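Side-chain contact in uncharacterized protein (Neisseria meningitidis serogroup B, PDB 3NYM), which is of unknown function but forms an all-helical fold that pairs with a second copy of itself: residues 100-103 with 104-108. Numbering follows the deposited sequence.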
loop_
_atom_site.group_PDB
_atom_site.type_symbol
_atom_site.label_atom_id
_atom_site.label_comp_id
_atom_site.label_asym_id
_atom_site.label_seq_id
_atom_site.Cartn_x
_atom_site.Cartn_y
_atom_site.Cartn_z
ATOM N N ILE A 100 4.838 -1.377 -1.503
ATOM C CA ILE A 100 4.612 -2.732 -1.986
ATOM C C ILE A 100 3.634 -2.704 -3.147
ATOM O O ILE A 100 3.896 -3.250 -4.226
ATOM C CB ILE A 100 4.011 -3.613 -0.876
ATOM C CG1 ILE A 100 5.007 -3.775 0.272
ATOM C CG2 ILE A 100 3.546 -4.951 -1.439
ATOM C CD1 ILE A 100 5.613 -5.122 0.382
ATOM N N PHE A 101 2.498 -2.055 -2.927
ATOM C CA PHE A 101 1.441 -2.061 -3.928
ATOM C C PHE A 101 1.653 -1.052 -5.036
ATOM O O PHE A 101 1.344 -1.335 -6.198
ATOM C CB PHE A 101 0.075 -1.924 -3.260
ATOM C CG PHE A 101 -0.208 -3.048 -2.318
ATOM C CD1 PHE A 101 -0.593 -4.290 -2.809
ATOM C CD2 PHE A 101 -0.005 -2.897 -0.954
ATOM C CE1 PHE A 101 -0.829 -5.354 -1.946
ATOM C CE2 PHE A 101 -0.237 -3.955 -0.085
ATOM C CZ PHE A 101 -0.648 -5.183 -0.577
ATOM N N ASP A 102 2.199 0.108 -4.701
ATOM C CA ASP A 102 2.524 1.063 -5.750
ATOM C C ASP A 102 3.500 0.467 -6.765
ATOM O O ASP A 102 3.398 0.721 -7.963
ATOM C CB ASP A 102 3.094 2.350 -5.177
ATOM C CG ASP A 102 3.207 3.432 -6.225
ATOM O OD1 ASP A 102 2.165 3.779 -6.828
ATOM O OD2 ASP A 102 4.331 3.921 -6.462
ATOM N N SER A 103 4.456 -0.325 -6.285
ATOM C CA SER A 103 5.443 -0.932 -7.168
ATOM C C SER A 103 4.816 -1.912 -8.141
ATOM O O SER A 103 5.111 -1.885 -9.326
ATOM C CB SER A 103 6.514 -1.639 -6.348
ATOM O OG SER A 103 7.254 -0.684 -5.629
ATOM N N ILE A 104 3.962 -2.785 -7.625
ATOM C CA ILE A 104 3.219 -3.711 -8.457
ATOM C C ILE A 104 2.382 -2.931 -9.480
ATOM O O ILE A 104 2.385 -3.248 -10.673
ATOM C CB ILE A 104 2.319 -4.611 -7.593
ATOM C CG1 ILE A 104 3.186 -5.484 -6.671
ATOM C CG2 ILE A 104 1.404 -5.454 -8.470
ATOM C CD1 ILE A 104 2.394 -6.435 -5.786
ATOM N N LYS A 105 1.688 -1.895 -9.015
ATOM C CA LYS A 105 0.922 -1.039 -9.917
ATOM C C LYS A 105 1.796 -0.530 -11.065
ATOM O O LYS A 105 1.410 -0.598 -12.223
ATOM C CB LYS A 105 0.316 0.153 -9.166
ATOM C CG LYS A 105 -0.547 1.022 -10.056
ATOM C CD LYS A 105 -0.911 2.345 -9.417
ATOM C CE LYS A 105 -1.810 3.138 -10.366
ATOM N NZ LYS A 105 -2.459 4.320 -9.727
ATOM N N THR A 106 2.974 -0.009 -10.735
ATOM C CA THR A 106 3.864 0.535 -11.752
ATOM C C THR A 106 4.279 -0.513 -12.779
ATOM O O THR A 106 4.297 -0.237 -13.976
ATOM C CB THR A 106 5.130 1.153 -11.133
ATOM O OG1 THR A 106 4.753 2.239 -10.280
ATOM C CG2 THR A 106 6.065 1.662 -12.230
ATOM N N ASP A 107 4.621 -1.715 -12.327
ATOM C CA ASP A 107 5.034 -2.750 -13.282
ATOM C C ASP A 107 3.862 -3.182 -14.169
ATOM O O ASP A 107 4.030 -3.447 -15.372
ATOM C CB ASP A 107 5.620 -3.965 -12.574
ATOM C CG ASP A 107 7.012 -3.710 -12.017
ATOM O OD1 ASP A 107 7.586 -2.633 -12.279
ATOM O OD2 ASP A 107 7.531 -4.600 -11.314
ATOM N N ILE A 108 2.675 -3.273 -13.579
ATOM C CA ILE A 108 1.497 -3.632 -14.363
ATOM C C ILE A 108 1.295 -2.588 -15.451
ATOM O O ILE A 108 1.035 -2.917 -16.605
ATOM C CB ILE A 108 0.243 -3.703 -13.494
ATOM C CG1 ILE A 108 0.333 -4.889 -12.532
ATOM C CG2 ILE A 108 -1.011 -3.796 -14.363
ATOM C CD1 ILE A 108 -0.908 -5.079 -11.697
#
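Four successive i to i+4 backbone hydrogen bonds run from the N-H groups of I104, K105, T106 and D107 to the C=O groups of I100, F101, D102 and S103, tight at 2.9 Å for K105 N to F101 O but weak at 3.4 Å for I104 N to I100 O. D102 O is gripped twice, by T106 N at 2.9 Å and by T106 OG1 at 3.1 Å, the two donors arriving from opposite faces of the carbonyl plane. With OG1 beside its own backbone N (chi1 -62°), T106 turns the hydroxyl back onto the preceding turn, a common way for a threonine to satisfy its hydroxyl within a helix. S103 likewise bonds OG to L99 O, so a small hydroxyl can be buried here. I104 holds CG1 beside its own backbone N (chi1 -64°) and so over I100 O, 3.4 Å away; its aliphatic chain suits a buried place against W53. On the partly exposed flank, K105 stretches out fully extended; its NZ stays 5.5 Å from D102 OD1, too far for a salt bridge, though the opposite charges probably attract weakly. Buried D107 finds carboxylate partners in Y47 OH and the backbone N atoms of I44 and the dimethyl-lysine at position 45. Within helix 83-113, I100 and I104 pack on helix 53-60, S103 and D107 face the loop around I44, and F101, a buried aromatic suited to a subunit interface, packs on A94, D102 on S98, and K105 and I108 both on M91 of the second subunit.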